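Local coordinates for protein benzoylformate decarboxylase (Mycobacterium smegmatis, PDB 4Q9D) that belongs to the thiamine-diphosphate-dependent enzymes and holds a magnesium ion in its C-terminal cofactor-binding domain, at residues 435-440 with 456-461; 359-364 with 429-434; 398-401 with 406-409; 488-493 with 500-505. One frame throughout, in Å; residues are numbered along the deposited sequence.

How the contacts relate
Helix 357-367 comes first, and contact 2 closes the longest loop of the four when 359-364 meets strand 428-433. Contact 3 is nested inside that loop: a short loop brings 406-409 back onto the end of edge strand 397-399. Contact 1 opens just after contact 2 closes, as strand 428-433 passes straight into helix 434-439, which then packs on strand 454-460. Contact 4 follows in series and lays helix 489-495 against the opposite edge strand, 499-502. No two contacts cross. All four reach the same parallel sheet. Contacts 1 and 2 share the magnesium ion and water 1, and I489 at the start of contact 4 packs against residues of both.

Contact 1: 435-440 with 456-461; sequences GSFQYS and FVVLRN. With MG (magnesium ion), chain F; FMT (formic acid), chain H.
F437 and V458 join helix 434-439 to strand 454-460 of the six-stranded parallel sheet, in the Gly-Asp-Gly...Asn motif by which thiamine-diphosphate enzymes hold their metal. One methyl does most of the touching: V458 CG2 stands over a face of the F437 ring in a CH-pi contact, 3.6 Å from the ring centroid and 15° off its normal. F437 CG lies anti to its backbone N (chi1 -161°), which lays the ring down onto the strand. F456, two residues earlier on the same side of the strand, adds its CB at 4.1 Å from F437 CE1. Around this apolar cluster sit V409 from helix 408-421, I489 from helix 489-495 and V524 from the neighbouring strand 523-528.

Past it the helix start and the strand end both reach the metal site. At the helix start a formic acid molecule, probably from the crystallisation liquor, accepts from G435 N, S436 N and S436 OG, the last 2.7 Å from its O1. It probably occupies part of the place that the cofactor diphosphate takes in related enzymes. Its O2 binds the magnesium ion, which D434 OD1 and E463 O also bind. On the strand side L459 O accepts a hydrogen bond from water 1, itself a metal ligand, and N461 OD1 reaches the magnesium ion directly at 2.2 Å.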
loop_
_atom_site.group_PDB
_atom_site.type_symbol
_atom_site.label_atom_id
_atom_site.label_comp_id
_atom_site.label_asym_id
_atom_site.label_seq_id
_atom_site.Cartn_x
_atom_site.Cartn_y
_atom_site.Cartn_z
ATOM N N GLY B 435 12.163 -12.333 -30.320
ATOM C CA GLY B 435 12.399 -11.656 -29.048
ATOM C C GLY B 435 11.421 -12.143 -27.977
ATOM O O GLY B 435 11.817 -12.501 -26.863
ATOM N N SER B 436 10.140 -12.149 -28.323
ATOM C CA SER B 436 9.090 -12.641 -27.449
ATOM C C SER B 436 9.332 -14.065 -27.008
ATOM O O SER B 436 9.092 -14.405 -25.850
ATOM C CB SER B 436 7.723 -12.563 -28.149
ATOM O OG SER B 436 7.391 -11.194 -28.388
ATOM N N PHE B 437 9.806 -14.897 -27.932
ATOM C CA PHE B 437 10.079 -16.298 -27.627
ATOM C C PHE B 437 11.087 -16.479 -26.481
ATOM O O PHE B 437 10.988 -17.445 -25.737
ATOM C CB PHE B 437 10.592 -17.043 -28.864
ATOM C CG PHE B 437 10.459 -18.539 -28.768
ATOM C CD1 PHE B 437 9.196 -19.142 -28.755
ATOM C CD2 PHE B 437 11.588 -19.349 -28.718
ATOM C CE1 PHE B 437 9.069 -20.538 -28.668
ATOM C CE2 PHE B 437 11.468 -20.735 -28.619
ATOM C CZ PHE B 437 10.210 -21.327 -28.582
ATOM N N GLN B 438 12.042 -15.562 -26.338
ATOM C CA GLN B 438 13.091 -15.703 -25.300
ATOM C C GLN B 438 12.637 -15.488 -23.862
ATOM O O GLN B 438 13.224 -16.079 -22.944
ATOM C CB GLN B 438 14.250 -14.733 -25.549
ATOM C CG GLN B 438 14.752 -14.745 -26.971
ATOM C CD GLN B 438 15.141 -16.125 -27.438
ATOM O OE1 GLN B 438 15.918 -16.823 -26.774
ATOM N NE2 GLN B 438 14.611 -16.532 -28.599
ATOM N N TYR B 439 11.645 -14.619 -23.648
ATOM C CA TYR B 439 11.236 -14.230 -22.282
ATOM C C TYR B 439 10.902 -15.408 -21.394
ATOM O O TYR B 439 11.324 -15.456 -20.240
ATOM C CB TYR B 439 10.038 -13.242 -22.261
ATOM C CG TYR B 439 10.387 -11.834 -22.697
ATOM C CD1 TYR B 439 10.490 -10.794 -21.782
ATOM C CD2 TYR B 439 10.565 -11.543 -24.043
ATOM C CE1 TYR B 439 10.802 -9.487 -22.215
ATOM C CE2 TYR B 439 10.873 -10.271 -24.477
ATOM C CZ TYR B 439 11.006 -9.256 -23.570
ATOM O OH TYR B 439 11.306 -8.006 -24.064
ATOM N N SER B 440 10.115 -16.333 -21.936
ATOM C CA SER B 440 9.622 -17.465 -21.171
ATOM C C SER B 440 9.890 -18.730 -21.959
ATOM O O SER B 440 9.093 -19.664 -21.954
ATOM C CB SER B 440 8.110 -17.328 -20.898
ATOM O OG SER B 440 7.823 -16.129 -20.182
ATOM N N PHE B 456 4.985 -24.380 -32.141
ATOM C CA PHE B 456 5.467 -23.017 -31.923
ATOM C C PHE B 456 6.123 -22.578 -33.235
ATOM O O PHE B 456 7.129 -23.160 -33.655
ATOM C CB PHE B 456 6.535 -22.986 -30.796
ATOM C CG PHE B 456 6.013 -23.405 -29.432
ATOM C CD1 PHE B 456 5.303 -22.510 -28.629
ATOM C CD2 PHE B 456 6.223 -24.689 -28.962
ATOM C CE1 PHE B 456 4.822 -22.889 -27.356
ATOM C CE2 PHE B 456 5.742 -25.088 -27.683
ATOM C CZ PHE B 456 5.030 -24.183 -26.895
ATOM N N VAL B 457 5.569 -21.561 -33.875
ATOM C CA VAL B 457 6.149 -21.040 -35.095
ATOM C C VAL B 457 6.826 -19.730 -34.757
ATOM O O VAL B 457 6.172 -18.727 -34.465
ATOM C CB VAL B 457 5.084 -20.790 -36.160
ATOM C CG1 VAL B 457 5.726 -20.140 -37.412
ATOM C CG2 VAL B 457 4.369 -22.061 -36.492
ATOM N N VAL B 458 8.147 -19.744 -34.778
ATOM C CA VAL B 458 8.924 -18.601 -34.321
ATOM C C VAL B 458 9.465 -17.794 -35.497
ATOM O O VAL B 458 10.218 -18.300 -36.319
ATOM C CB VAL B 458 10.095 -19.070 -33.411
ATOM C CG1 VAL B 458 10.983 -17.901 -33.035
ATOM C CG2 VAL B 458 9.546 -19.772 -32.149
ATOM N N LEU B 459 9.083 -16.529 -35.559
ATOM C CA LEU B 459 9.504 -15.662 -36.653
ATOM C C LEU B 459 10.810 -14.958 -36.318
ATOM O O LEU B 459 10.847 -13.977 -35.562
ATOM C CB LEU B 459 8.389 -14.659 -36.991
ATOM C CG LEU B 459 7.100 -15.228 -37.611
ATOM C CD1 LEU B 459 6.270 -15.977 -36.622
ATOM C CD2 LEU B 459 6.273 -14.076 -38.190
ATOM N N ARG B 460 11.886 -15.486 -36.885
ATOM C CA ARG B 460 13.229 -15.047 -36.574
ATOM C C ARG B 460 13.708 -13.974 -37.580
ATOM O O ARG B 460 14.199 -14.294 -38.662
ATOM C CB ARG B 460 14.171 -16.269 -36.559
ATOM C CG ARG B 460 15.708 -15.939 -36.451
ATOM C CD ARG B 460 16.126 -15.719 -35.010
ATOM N NE ARG B 460 17.562 -15.480 -34.865
ATOM C CZ ARG B 460 18.078 -14.452 -34.213
ATOM N NH1 ARG B 460 17.262 -13.568 -33.629
ATOM N NH2 ARG B 460 19.403 -14.308 -34.148
ATOM N N ASN B 461 13.569 -12.708 -37.211
ATOM C CA ASN B 461 14.095 -11.624 -38.028
ATOM C C ASN B 461 15.261 -10.876 -37.377
ATOM O O ASN B 461 15.717 -9.867 -37.913
ATOM C CB ASN B 461 12.979 -10.636 -38.436
ATOM C CG ASN B 461 12.277 -10.018 -37.238
ATOM O OD1 ASN B 461 12.731 -10.140 -36.101
ATOM N ND2 ASN B 461 11.171 -9.341 -37.488
HETATM MG MG MG F . 11.627 -10.207 -34.149
HETATM C C FMT H . 9.415 -9.998 -31.462
HETATM O O1 FMT H . 8.956 -10.462 -30.425
HETATM O O2 FMT H . 10.585 -10.148 -31.791
HETATM O O HOH W 1 10.005 -11.663 -35.189
#

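Contact 2: 359-364 with 429-434; sequences AVYEVL and VATIGD. With MG (magnesium ion), chain F.
Y361 and T431 meet across one face of the parallel sheet in the alpha/beta fold of the cofactor-binding domain, where helix 357-367 runs antiparallel to strand 428-433 (175° between the short axes, 11.7 Å apart). The polar part is one hydrogen bond: T431 OG1 donates to Y361 OH at 3.0 Å, the two side chains arriving from opposite directions. Y361 OH also bonds T381 OG1, a second hydroxyl that holds the phenol end deep among buried residues. T431 chi1 of 63° sets OG1 between the backbone N and carbonyl carbon, turned to the tyrosine, while CG2 is left for the leucine.

Apolar packing comes from L364, whose two methyls divide the strand between them. Its CD1 presses on T431 CG2 at 3.5 Å, tighter than a usual van der Waals contact, and its CD2 lies 4.0 Å from V429 CG1. I432, between T431 and the metal ligand, has its CB directed away from the helix and packs on V409.

Just past the strand's C-terminal end, D434 supplies one of the metal ligands. It binds with one carboxylate oxygen and uses the other, OD2, in a salt bridge to R460; the metal-binding atom, OD1, is 2.3 Å from the magnesium ion.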
loop_
_atom_site.group_PDB
_atom_site.type_symbol
_atom_site.label_atom_id
_atom_site.label_comp_id
_atom_site.label_asym_id
_atom_site.label_seq_id
_atom_site.Cartn_x
_atom_site.Cartn_y
_atom_site.Cartn_z
ATOM N N ALA B 359 4.317 -14.388 -46.371
ATOM C CA ALA B 359 4.516 -15.768 -46.820
ATOM C C ALA B 359 4.240 -16.757 -45.697
ATOM O O ALA B 359 3.570 -17.759 -45.900
ATOM C CB ALA B 359 5.943 -15.966 -47.324
ATOM N N VAL B 360 4.785 -16.481 -44.510
ATOM C CA VAL B 360 4.668 -17.396 -43.373
ATOM C C VAL B 360 3.219 -17.647 -42.999
ATOM O O VAL B 360 2.816 -18.786 -42.798
ATOM C CB VAL B 360 5.385 -16.841 -42.084
ATOM C CG1 VAL B 360 5.111 -17.753 -40.882
ATOM C CG2 VAL B 360 6.859 -16.674 -42.318
ATOM N N TYR B 361 2.436 -16.573 -42.868
ATOM C CA TYR B 361 1.040 -16.734 -42.449
ATOM C C TYR B 361 0.163 -17.387 -43.510
ATOM O O TYR B 361 -0.778 -18.105 -43.177
ATOM C CB TYR B 361 0.438 -15.414 -41.968
ATOM C CG TYR B 361 0.851 -15.061 -40.553
ATOM C CD1 TYR B 361 0.019 -15.342 -39.470
ATOM C CD2 TYR B 361 2.090 -14.471 -40.295
ATOM C CE1 TYR B 361 0.421 -15.035 -38.147
ATOM C CE2 TYR B 361 2.489 -14.159 -38.996
ATOM C CZ TYR B 361 1.656 -14.436 -37.931
ATOM O OH TYR B 361 2.077 -14.092 -36.665
ATOM N N GLU B 362 0.482 -17.180 -44.788
ATOM C CA GLU B 362 -0.313 -17.846 -45.832
ATOM C C GLU B 362 -0.050 -19.321 -45.810
ATOM O O GLU B 362 -0.976 -20.115 -45.857
ATOM C CB GLU B 362 -0.032 -17.319 -47.248
ATOM C CG GLU B 362 -0.933 -18.053 -48.262
ATOM C CD GLU B 362 -0.704 -17.640 -49.707
ATOM O OE1 GLU B 362 0.234 -16.841 -49.979
ATOM O OE2 GLU B 362 -1.462 -18.139 -50.567
ATOM N N VAL B 363 1.220 -19.710 -45.705
ATOM C CA VAL B 363 1.514 -21.131 -45.524
ATOM C C VAL B 363 0.777 -21.717 -44.315
ATOM O O VAL B 363 0.246 -22.824 -44.375
ATOM C CB VAL B 363 3.015 -21.398 -45.356
ATOM C CG1 VAL B 363 3.240 -22.866 -45.041
ATOM C CG2 VAL B 363 3.769 -20.981 -46.623
ATOM N N LEU B 364 0.739 -20.980 -43.206
ATOM C CA LEU B 364 0.028 -21.477 -42.011
ATOM C C LEU B 364 -1.456 -21.676 -42.301
ATOM O O LEU B 364 -2.058 -22.692 -41.911
ATOM C CB LEU B 364 0.162 -20.485 -40.855
ATOM C CG LEU B 364 1.382 -20.532 -39.963
ATOM C CD1 LEU B 364 1.243 -19.349 -39.010
ATOM C CD2 LEU B 364 1.385 -21.842 -39.185
ATOM N N VAL B 429 -1.543 -23.666 -32.208
ATOM C CA VAL B 429 -0.533 -23.075 -33.075
ATOM C C VAL B 429 -0.206 -21.691 -32.520
ATOM O O VAL B 429 -1.068 -20.820 -32.425
ATOM C CB VAL B 429 -1.052 -22.953 -34.517
ATOM C CG1 VAL B 429 -0.018 -22.202 -35.414
ATOM C CG2 VAL B 429 -1.398 -24.350 -35.056
ATOM N N ALA B 430 1.047 -21.504 -32.141
ATOM C CA ALA B 430 1.477 -20.276 -31.510
ATOM C C ALA B 430 2.462 -19.610 -32.438
ATOM O O ALA B 430 3.494 -20.189 -32.769
ATOM C CB ALA B 430 2.140 -20.580 -30.115
ATOM N N THR B 431 2.148 -18.396 -32.869
ATOM C CA THR B 431 3.082 -17.665 -33.708
ATOM C C THR B 431 3.743 -16.589 -32.854
ATOM O O THR B 431 3.082 -15.648 -32.396
ATOM C CB THR B 431 2.390 -17.067 -34.965
ATOM O OG1 THR B 431 1.412 -16.109 -34.553
ATOM C CG2 THR B 431 1.696 -18.192 -35.780
ATOM N N ILE B 432 5.047 -16.732 -32.642
ATOM C CA ILE B 432 5.767 -15.932 -31.649
ATOM C C ILE B 432 6.984 -15.255 -32.283
ATOM O O ILE B 432 7.768 -15.915 -32.980
ATOM C CB ILE B 432 6.281 -16.850 -30.483
ATOM C CG1 ILE B 432 5.182 -17.802 -30.004
ATOM C CG2 ILE B 432 6.759 -16.010 -29.266
ATOM C CD1 ILE B 432 4.034 -17.077 -29.260
ATOM N N GLY B 433 7.170 -13.957 -32.051
ATOM C CA GLY B 433 8.389 -13.293 -32.519
ATOM C C GLY B 433 9.625 -13.870 -31.802
ATOM O O GLY B 433 9.502 -14.453 -30.718
ATOM N N ASP B 434 10.821 -13.704 -32.373
ATOM C CA ASP B 434 12.018 -14.300 -31.773
ATOM C C ASP B 434 12.388 -13.640 -30.445
ATOM O O ASP B 434 12.895 -14.308 -29.554
ATOM C CB ASP B 434 13.233 -14.368 -32.756
ATOM C CG ASP B 434 13.527 -13.037 -33.465
ATOM O OD1 ASP B 434 12.723 -12.099 -33.410
ATOM O OD2 ASP B 434 14.575 -12.925 -34.111
HETATM MG MG MG F . 11.627 -10.207 -34.149
HETATM O O HOH W 1 10.005 -11.663 -35.189
#

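Contact 3: 398-401 with 406-409; sequences FATG and GWGV
W407 lays its indole against the backbone of A399 and T400, where edge strand 397-399 of the parallel sheet runs into the short loop that leads to helix 408-421, a beta-loop-alpha unit. Two torsions put it there. With CG anti to the backbone N (chi1 -176°) the side chain reaches across to the strand, and chi2 of 85° swings the indole plane broadside to the main chain. T400 CA then stands 3.4 Å above the ring plane, offset toward the rim, and A399 O lies over the same face. The six-membered ring makes the closest approaches: A399 C is 3.3 Å from W407 CZ3. At the edge, near the ring plane, F398 CB comes within 4.0 Å of W407 CH2, although the phenyl group itself leads away from the indole.

T400 packs with its CB, 3.8 Å from W407 CB. Its OG1, anti to the backbone N, bonds G404 O and S402 N, tying the side chain into the loop. E377 receives the loop's exit through hydrogen bonds from G406 N and G408 N. A55 and Q62 of helix 50-64 also touch the indole, and the same helix supplies the partner of its polar atom: W407 NE1 is hydrogen-bonded to D58 OD2.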
loop_
_atom_site.group_PDB
_atom_site.type_symbol
_atom_site.label_atom_id
_atom_site.label_comp_id
_atom_site.label_asym_id
_atom_site.label_seq_id
_atom_site.Cartn_x
_atom_site.Cartn_y
_atom_site.Cartn_z
ATOM N N PHE B 398 -5.982 -16.533 -28.532
ATOM C CA PHE B 398 -5.498 -15.997 -27.243
ATOM C C PHE B 398 -4.245 -15.146 -27.430
ATOM O O PHE B 398 -3.342 -15.512 -28.184
ATOM C CB PHE B 398 -5.151 -17.136 -26.279
ATOM C CG PHE B 398 -6.283 -18.109 -26.051
ATOM C CD1 PHE B 398 -7.121 -17.985 -24.940
ATOM C CD2 PHE B 398 -6.498 -19.162 -26.937
ATOM C CE1 PHE B 398 -8.173 -18.889 -24.714
ATOM C CE2 PHE B 398 -7.550 -20.081 -26.725
ATOM C CZ PHE B 398 -8.387 -19.940 -25.610
ATOM N N ALA B 399 -4.203 -14.006 -26.753
ATOM C CA ALA B 399 -2.983 -13.214 -26.660
ATOM C C ALA B 399 -2.893 -12.586 -25.264
ATOM O O ALA B 399 -3.887 -12.550 -24.518
ATOM C CB ALA B 399 -2.955 -12.124 -27.727
ATOM N N THR B 400 -1.700 -12.094 -24.939
ATOM C CA THR B 400 -1.423 -11.472 -23.645
ATOM C C THR B 400 -2.525 -10.519 -23.204
ATOM O O THR B 400 -2.950 -9.647 -23.982
ATOM C CB THR B 400 -0.094 -10.716 -23.658
ATOM O OG1 THR B 400 -0.006 -9.948 -22.451
ATOM C CG2 THR B 400 -0.004 -9.765 -24.893
ATOM N N GLY B 401 -2.992 -10.698 -21.964
ATOM C CA GLY B 401 -4.005 -9.821 -21.369
ATOM C C GLY B 401 -3.516 -8.389 -21.237
ATOM O O GLY B 401 -4.288 -7.433 -21.370
ATOM N N GLY B 406 6.306 -12.605 -23.528
ATOM C CA GLY B 406 6.612 -13.749 -22.690
ATOM C C GLY B 406 5.360 -14.404 -22.129
ATOM O O GLY B 406 5.442 -15.250 -21.230
ATOM N N TRP B 407 4.189 -14.022 -22.633
ATOM C CA TRP B 407 2.947 -14.656 -22.165
ATOM C C TRP B 407 2.553 -15.854 -23.045
ATOM O O TRP B 407 2.143 -16.912 -22.554
ATOM C CB TRP B 407 1.785 -13.633 -22.116
ATOM C CG TRP B 407 0.514 -14.213 -21.562
ATOM C CD1 TRP B 407 0.177 -14.320 -20.234
ATOM C CD2 TRP B 407 -0.586 -14.790 -22.302
ATOM N NE1 TRP B 407 -1.060 -14.911 -20.105
ATOM C CE2 TRP B 407 -1.552 -15.215 -21.352
ATOM C CE3 TRP B 407 -0.855 -14.977 -23.675
ATOM C CZ2 TRP B 407 -2.779 -15.816 -21.727
ATOM C CZ3 TRP B 407 -2.061 -15.582 -24.053
ATOM C CH2 TRP B 407 -3.010 -15.996 -23.081
ATOM N N GLY B 408 2.656 -15.685 -24.361
ATOM C CA GLY B 408 2.033 -16.645 -25.272
ATOM C C GLY B 408 2.624 -18.043 -25.231
ATOM O O GLY B 408 1.914 -19.043 -25.398
ATOM N N VAL B 409 3.926 -18.127 -24.998
ATOM C CA VAL B 409 4.573 -19.433 -24.970
ATOM C C VAL B 409 4.067 -20.279 -23.780
ATOM O O VAL B 409 3.584 -21.383 -23.954
ATOM C CB VAL B 409 6.143 -19.314 -24.972
ATOM C CG1 VAL B 409 6.799 -20.675 -24.706
ATOM C CG2 VAL B 409 6.650 -18.765 -26.315
#

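Contact 4: 488-493 with 500-505; sequences DISSIA and TATVES
S490 points from the first turn of helix 489-495 at T500 and T502, alternate residues of edge strand 499-502, in the helix-loop-strand unit at the edge of the domain's parallel alpha/beta sheet. Its CB lies evenly between their hydroxyls, 3.6 Å from T500 OG1 and 3.6 Å from T502 OG1. One bond further out, S490 OG comes to 2.9 Å from T500 OG1 and 3.0 Å from T502 OG1, within hydrogen-bonding distance of both. A chi1 of -91°, well away from a staggered value, is consistent with the hydroxyl being drawn to this midpoint. T500 OG1 has a further hydrogen-bond partner in V524 O of the adjacent strand, which would steady the threonine. A493, one helical turn on, packs its CB on the same threonine, 4.1 Å from T500 CB.

Water 2 completes the polar cluster: it accepts from S490 N, donates to D488 OD1 and hydrogen-bonds T502 OG1. D488 is the N-cap of the helix, and its OD1 also accepts a long, weak bond from S491 N.

The short helix runs antiparallel to the strand (175°, axes 7.9 Å apart) at the border of the sheet. I489 turns inward to F437, V458 and R460, A501 pairs with strand 523-528, and S491 and I492 pack on the second subunit.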
loop_
_atom_site.group_PDB
_atom_site.type_symbol
_atom_site.label_atom_id
_atom_site.label_comp_id
_atom_site.label_asym_id
_atom_site.label_seq_id
_atom_site.Cartn_x
_atom_site.Cartn_y
_atom_site.Cartn_z
ATOM N N ASP B 488 20.642 -19.377 -31.782
ATOM C CA ASP B 488 20.242 -20.535 -32.565
ATOM C C ASP B 488 19.072 -21.171 -31.821
ATOM O O ASP B 488 19.246 -21.966 -30.890
ATOM C CB ASP B 488 21.419 -21.501 -32.769
ATOM C CG ASP B 488 20.992 -22.823 -33.427
ATOM O OD1 ASP B 488 19.857 -22.941 -33.923
ATOM O OD2 ASP B 488 21.798 -23.762 -33.415
ATOM N N ILE B 489 17.867 -20.765 -32.204
ATOM C CA ILE B 489 16.689 -21.105 -31.435
ATOM C C ILE B 489 16.343 -22.611 -31.520
ATOM O O ILE B 489 15.789 -23.173 -30.581
ATOM C CB ILE B 489 15.507 -20.192 -31.820
ATOM C CG1 ILE B 489 15.821 -18.750 -31.388
ATOM C CG2 ILE B 489 14.197 -20.721 -31.190
ATOM C CD1 ILE B 489 14.793 -17.739 -31.793
ATOM N N SER B 490 16.691 -23.263 -32.630
ATOM C CA SER B 490 16.518 -24.728 -32.753
ATOM C C SER B 490 17.327 -25.522 -31.737
ATOM O O SER B 490 16.799 -26.435 -31.108
ATOM C CB SER B 490 16.880 -25.233 -34.149
ATOM O OG SER B 490 15.728 -25.220 -34.949
ATOM N N SER B 491 18.596 -25.167 -31.559
ATOM C CA SER B 491 19.405 -25.831 -30.535
ATOM C C SER B 491 18.803 -25.689 -29.151
ATOM O O SER B 491 18.763 -26.660 -28.377
ATOM C CB SER B 491 20.830 -25.296 -30.538
ATOM O OG SER B 491 21.383 -25.589 -31.801
ATOM N N ILE B 492 18.333 -24.484 -28.833
ATOM C CA ILE B 492 17.724 -24.252 -27.520
ATOM C C ILE B 492 16.493 -25.130 -27.379
ATOM O O ILE B 492 16.318 -25.812 -26.363
ATOM C CB ILE B 492 17.387 -22.747 -27.298
ATOM C CG1 ILE B 492 18.642 -21.896 -27.440
ATOM C CG2 ILE B 492 16.742 -22.502 -25.923
ATOM C CD1 ILE B 492 18.361 -20.349 -27.555
ATOM N N ALA B 493 15.660 -25.157 -28.415
ATOM C CA ALA B 493 14.400 -25.921 -28.369
ATOM C C ALA B 493 14.662 -27.415 -28.178
ATOM O O ALA B 493 14.010 -28.086 -27.385
ATOM C CB ALA B 493 13.603 -25.693 -29.658
ATOM N N THR B 500 12.221 -29.997 -33.458
ATOM C CA THR B 500 12.536 -28.693 -34.012
ATOM C C THR B 500 13.048 -28.771 -35.455
ATOM O O THR B 500 13.576 -29.777 -35.866
ATOM C CB THR B 500 13.568 -27.960 -33.112
ATOM O OG1 THR B 500 13.657 -26.592 -33.521
ATOM C CG2 THR B 500 14.924 -28.595 -33.235
ATOM N N ALA B 501 12.848 -27.701 -36.219
ATOM C CA ALA B 501 13.533 -27.529 -37.495
ATOM C C ALA B 501 13.705 -26.044 -37.783
ATOM O O ALA B 501 12.957 -25.194 -37.282
ATOM C CB ALA B 501 12.794 -28.240 -38.648
ATOM N N THR B 502 14.731 -25.730 -38.562
ATOM C CA THR B 502 14.924 -24.380 -39.060
ATOM C C THR B 502 14.509 -24.440 -40.532
ATOM O O THR B 502 15.112 -25.164 -41.316
ATOM C CB THR B 502 16.395 -23.955 -38.908
ATOM O OG1 THR B 502 16.738 -23.941 -37.512
ATOM C CG2 THR B 502 16.657 -22.565 -39.553
ATOM N N VAL B 503 13.460 -23.716 -40.902
ATOM C CA VAL B 503 12.920 -23.855 -42.240
ATOM C C VAL B 503 13.678 -22.968 -43.247
ATOM O O VAL B 503 14.111 -21.849 -42.917
ATOM C CB VAL B 503 11.393 -23.631 -42.261
ATOM C CG1 VAL B 503 10.730 -24.420 -41.117
ATOM C CG2 VAL B 503 11.066 -22.194 -42.146
ATOM N N GLU B 504 13.842 -23.481 -44.465
ATOM C CA GLU B 504 14.602 -22.791 -45.519
ATOM C C GLU B 504 13.742 -22.174 -46.632
ATOM O O GLU B 504 14.226 -21.390 -47.462
ATOM C CB GLU B 504 15.615 -23.762 -46.131
ATOM C CG GLU B 504 16.602 -24.315 -45.097
ATOM C CD GLU B 504 17.330 -25.594 -45.536
ATOM O OE1 GLU B 504 17.478 -25.847 -46.755
ATOM O OE2 GLU B 504 17.761 -26.353 -44.640
ATOM N N SER B 505 12.461 -22.502 -46.638
ATOM C CA SER B 505 11.596 -22.103 -47.737
ATOM C C SER B 505 10.158 -22.301 -47.332
ATOM O O SER B 505 9.868 -22.976 -46.326
ATOM C CB SER B 505 11.865 -23.005 -48.945
ATOM O OG SER B 505 11.477 -24.344 -48.633
HETATM O O HOH W 2 17.478 -22.077 -35.286
#